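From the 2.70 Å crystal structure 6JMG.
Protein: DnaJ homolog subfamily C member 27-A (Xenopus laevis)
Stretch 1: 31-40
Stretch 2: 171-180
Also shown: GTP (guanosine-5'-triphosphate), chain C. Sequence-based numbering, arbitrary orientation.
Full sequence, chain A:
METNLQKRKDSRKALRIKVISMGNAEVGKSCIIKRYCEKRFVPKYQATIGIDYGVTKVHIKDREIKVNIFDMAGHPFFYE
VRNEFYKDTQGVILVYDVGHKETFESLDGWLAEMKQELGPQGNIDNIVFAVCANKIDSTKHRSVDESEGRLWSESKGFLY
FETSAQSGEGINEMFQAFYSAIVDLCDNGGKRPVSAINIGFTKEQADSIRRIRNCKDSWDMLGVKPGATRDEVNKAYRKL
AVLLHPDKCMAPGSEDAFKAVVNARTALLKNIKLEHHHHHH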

# COMPACT_ATOMS: atom_id res chain seq x y z
N CYS A 31 19.89 1.03 9.11
CA CYS A 31 20.82 2.14 8.93
C CYS A 31 20.18 3.32 8.22
O CYS A 31 20.54 4.46 8.51
N ILE A 32 19.17 3.09 7.38
CA ILE A 32 18.38 4.22 6.88
C ILE A 32 17.73 4.95 8.05
O ILE A 32 17.80 6.19 8.14
N ILE A 33 17.14 4.21 8.99
CA ILE A 33 16.43 4.86 10.08
C ILE A 33 17.42 5.59 10.99
O ILE A 33 17.25 6.78 11.30
N LYS A 34 18.52 4.94 11.33
CA LYS A 34 19.43 5.57 12.27
C LYS A 34 20.22 6.71 11.62
O LYS A 34 20.60 7.64 12.33
N ARG A 35 20.37 6.70 10.28
CA ARG A 35 21.02 7.82 9.60
C ARG A 35 20.20 9.10 9.74
O ARG A 35 20.73 10.15 10.11
N TYR A 36 18.89 9.01 9.52
CA TYR A 36 18.08 10.22 9.59
C TYR A 36 17.66 10.57 11.02
O TYR A 36 17.64 11.75 11.38
N CYS A 37 17.39 9.59 11.88
CA CYS A 37 16.83 9.95 13.18
C CYS A 37 17.88 10.15 14.25
O CYS A 37 17.68 10.95 15.16
N GLU A 38 19.02 9.45 14.13
CA GLU A 38 20.08 9.53 15.12
C GLU A 38 21.37 10.09 14.56
O GLU A 38 22.37 10.16 15.29
N LYS A 39 21.35 10.55 13.31
CA LYS A 39 22.49 11.16 12.63
C LYS A 39 23.78 10.36 12.85
O LYS A 39 24.81 10.89 13.28
N ARG A 40 23.73 9.08 12.47
CA ARG A 40 24.90 8.23 12.65
C ARG A 40 24.87 7.08 11.65
O ARG A 40 23.82 6.74 11.11
N ILE A 171 18.44 10.48 1.68
CA ILE A 171 17.85 10.09 2.95
C ILE A 171 16.88 11.16 3.43
O ILE A 171 15.71 10.88 3.74
N ASN A 172 17.34 12.41 3.48
CA ASN A 172 16.51 13.51 3.95
C ASN A 172 15.33 13.76 3.02
O ASN A 172 14.24 14.12 3.48
N GLU A 173 15.55 13.59 1.72
CA GLU A 173 14.48 13.83 0.76
C GLU A 173 13.40 12.77 0.89
O GLU A 173 12.21 13.09 0.90
N MET A 174 13.81 11.50 1.05
CA MET A 174 12.86 10.41 1.25
C MET A 174 12.02 10.65 2.50
O MET A 174 10.79 10.64 2.44
N PHE A 175 12.67 10.92 3.63
CA PHE A 175 11.92 11.12 4.86
C PHE A 175 11.03 12.35 4.79
O PHE A 175 9.92 12.35 5.35
N GLN A 176 11.45 13.39 4.07
CA GLN A 176 10.58 14.56 3.97
C GLN A 176 9.36 14.25 3.11
O GLN A 176 8.24 14.62 3.47
N ALA A 177 9.55 13.51 2.02
CA ALA A 177 8.40 13.13 1.21
C ALA A 177 7.52 12.14 1.95
O ALA A 177 6.29 12.21 1.86
N PHE A 178 8.15 11.22 2.69
CA PHE A 178 7.44 10.19 3.44
C PHE A 178 6.48 10.81 4.45
O PHE A 178 5.29 10.48 4.48
N TYR A 179 6.99 11.71 5.30
CA TYR A 179 6.17 12.25 6.37
C TYR A 179 5.16 13.25 5.83
O TYR A 179 4.09 13.42 6.43
N SER A 180 5.46 13.92 4.72
CA SER A 180 4.45 14.80 4.16
C SER A 180 3.28 14.01 3.59
O SER A 180 2.12 14.37 3.81

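The most unusual feature of this contact is an offset stack between Tyr36 and Phe175 at the crossing of two nearly perpendicular helices. The helix axes cross at 86° and come within 10.1 Å of each other. The two ring planes lie 18° apart, with centroids separated by 4.4 Å. The closest atoms are Tyr36 CG and Phe175 CD2, at 3.3 Å. Phe175 CB also sits over the Tyr36 ring, 3.6 Å from its centroid, making a CH-pi contact.

Tyr36 has chi1 t and points toward the second helix. Its side chain fills a hole formed by Ile171, Asn172, Phe175 and Tyr179. Tyr36 CB lies 3.7 Å from Ile171 CG2. Asn172 ND2 approaches the ring edge, 3.8 Å from Tyr36 CE1. Tyr36 CE2 meets the edge of the Tyr179 ring at Tyr179 CE2, 4.3 Å away. Phe175 (chi1 m) and Tyr179 (chi1 m) both point toward the first helix.

Ile32, rotamer mt, leaves its helix sideways and extends the apolar contact. Its CG2 reaches Met174 CE at 3.7 Å, Phe175 CE2 at 3.9 Å and Ile171 CD1 at 4.1 Å. Met174 also starts sideways, but its chain, with chi1 t and then chi2 and chi3 m, brings the methyl end inward. Ile171 is mm and points toward the first helix. Arg35 CG packs 4.1 Å from Ile171 CG2, while Arg35 NH1 is hydrogen-bonded elsewhere in the structure.

No hydrogen bond joins the stretches, so packing dominates the contact. At its margin, Lys39 NZ comes within 3.7 Å of Asn172 ND2. Polar pairing is local instead: Arg40 NH2 forms a salt bridge with Glu38 OE1 at 3.0 Å, and Ser180 OG donates to Gln176 O at 2.6 Å. Cys31 lies outside the packing; its backbone N donates to GTP O1A at 2.8 Å.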

# COMPACT_ATOMS: atom_id res chain seq x y z
CB CYS A 31 22.07 1.74 8.12
SG CYS A 31 23.20 0.50 8.76
CB ILE A 32 17.33 3.74 5.86
CG1 ILE A 32 18.01 3.37 4.54
CG2 ILE A 32 16.32 4.83 5.63
CD1 ILE A 32 17.06 2.69 3.58
CB ILE A 33 15.60 3.83 10.86
CG1 ILE A 33 14.45 3.31 9.99
CG2 ILE A 33 15.11 4.42 12.19
CD1 ILE A 33 13.91 1.97 10.44
CB LYS A 34 20.40 4.52 12.82
CG LYS A 34 19.78 3.58 13.81
CD LYS A 34 20.76 2.54 14.28
CE LYS A 34 20.29 1.93 15.60
NZ LYS A 34 20.64 0.49 15.72
CB ARG A 35 21.24 7.47 8.13
CG ARG A 35 21.87 8.59 7.26
CD ARG A 35 23.27 8.95 7.71
NE ARG A 35 23.79 10.12 7.01
CZ ARG A 35 24.91 10.14 6.30
NH1 ARG A 35 25.66 9.04 6.20
NH2 ARG A 35 25.29 11.27 5.69
CB TYR A 36 16.85 10.07 8.69
CG TYR A 36 15.92 11.25 8.71
CD1 TYR A 36 16.13 12.35 7.89
CD2 TYR A 36 14.84 11.27 9.57
CE1 TYR A 36 15.26 13.43 7.92
CE2 TYR A 36 13.98 12.33 9.60
CZ TYR A 36 14.18 13.41 8.78
OH TYR A 36 13.30 14.46 8.84
CB CYS A 37 15.92 8.85 13.74
SG CYS A 37 14.67 8.19 12.68
CB GLU A 38 20.29 8.15 15.75
CG GLU A 38 19.34 7.92 16.95
CD GLU A 38 19.22 6.47 17.39
OE1 GLU A 38 19.90 5.59 16.80
OE2 GLU A 38 18.44 6.20 18.33
CB LYS A 39 22.66 12.61 13.08
CG LYS A 39 21.37 13.46 13.05
CD LYS A 39 21.17 14.15 11.68
CE LYS A 39 19.76 13.91 11.07
NZ LYS A 39 19.67 14.09 9.55
CB ARG A 40 24.99 7.72 14.08
CG ARG A 40 23.76 7.05 14.61
CD ARG A 40 24.09 6.48 15.97
NE ARG A 40 23.02 5.65 16.51
CZ ARG A 40 23.21 4.59 17.27
NH1 ARG A 40 24.44 4.19 17.58
NH2 ARG A 40 22.16 3.92 17.71
CB ILE A 171 18.96 9.82 3.99
CG1 ILE A 171 19.78 8.58 3.59
CG2 ILE A 171 18.38 9.62 5.38
CD1 ILE A 171 19.03 7.27 3.72
CB ASN A 172 17.36 14.76 4.14
CG ASN A 172 18.42 14.57 5.21
OD1 ASN A 172 19.38 13.82 5.02
ND2 ASN A 172 18.22 15.21 6.35
CB GLU A 173 15.05 13.88 -0.66
CG GLU A 173 16.09 14.99 -0.88
CD GLU A 173 17.50 14.69 -0.33
OE1 GLU A 173 17.73 13.61 0.24
OE2 GLU A 173 18.38 15.56 -0.46
CB MET A 174 13.62 9.08 1.36
CG MET A 174 12.73 7.84 1.62
SD MET A 174 12.25 7.50 3.32
CE MET A 174 13.80 6.86 3.91
CB PHE A 175 12.88 11.20 6.05
CG PHE A 175 13.15 9.87 6.65
CD1 PHE A 175 12.14 9.17 7.31
CD2 PHE A 175 14.38 9.27 6.51
CE1 PHE A 175 12.37 7.93 7.84
CE2 PHE A 175 14.62 8.01 7.04
CZ PHE A 175 13.61 7.34 7.71
CB GLN A 176 11.36 15.75 3.40
CG GLN A 176 10.57 17.05 3.32
CD GLN A 176 10.50 17.80 4.65
OE1 GLN A 176 9.43 18.17 5.11
NE2 GLN A 176 11.66 18.03 5.26
CB ALA A 177 8.88 12.55 -0.11
CB PHE A 178 8.48 9.33 4.14
CG PHE A 178 7.96 8.12 4.88
CD1 PHE A 178 7.27 7.11 4.22
CD2 PHE A 178 8.27 7.94 6.22
CE1 PHE A 178 6.88 5.97 4.91
CE2 PHE A 178 7.87 6.81 6.91
CZ PHE A 178 7.18 5.82 6.25
CB TYR A 179 7.05 12.89 7.45
CG TYR A 179 7.79 11.88 8.30
CD1 TYR A 179 7.13 10.82 8.88
CD2 TYR A 179 9.18 11.98 8.50
CE1 TYR A 179 7.80 9.89 9.67
CE2 TYR A 179 9.87 11.05 9.28
CZ TYR A 179 9.17 10.01 9.87
OH TYR A 179 9.81 9.07 10.66
CB SER A 180 5.05 15.71 3.10
OG SER A 180 6.27 16.27 3.56
PG GTP C . 18.43 -6.78 9.14
O1G GTP C . 18.04 -5.99 10.37
O2G GTP C . 17.22 -7.19 8.33
O3G GTP C . 19.18 -8.03 9.57
O3B GTP C . 19.32 -5.93 8.10
PB GTP C . 19.08 -4.36 7.80
O1B GTP C . 18.12 -4.16 6.66
O2B GTP C . 18.61 -3.56 8.99
O3A GTP C . 20.53 -3.89 7.28
PA GTP C . 21.47 -2.89 8.11
O1A GTP C . 20.85 -1.52 8.28
O2A GTP C . 21.82 -3.45 9.46
O5' GTP C . 22.74 -2.88 7.15
C5' GTP C . 23.33 -4.10 6.78
C4' GTP C . 24.78 -3.82 6.42
O4' GTP C . 24.79 -3.02 5.26
C3' GTP C . 25.54 -3.03 7.46
O3' GTP C . 26.84 -3.53 7.38
C2' GTP C . 25.58 -1.60 6.97
O2' GTP C . 26.78 -0.92 7.24
C1' GTP C . 25.51 -1.81 5.48
N9 GTP C . 24.80 -0.71 4.82
C8 GTP C . 23.55 -0.23 5.11
N7 GTP C . 23.26 0.76 4.23
C5 GTP C . 24.31 0.92 3.40
C6 GTP C . 24.54 1.78 2.33
O6 GTP C . 23.69 2.61 2.00
N1 GTP C . 25.72 1.69 1.63
C2 GTP C . 26.67 0.77 1.98
N2 GTP C . 27.81 0.72 1.29
N3 GTP C . 26.45 -0.09 3.05
C4 GTP C . 25.29 -0.01 3.75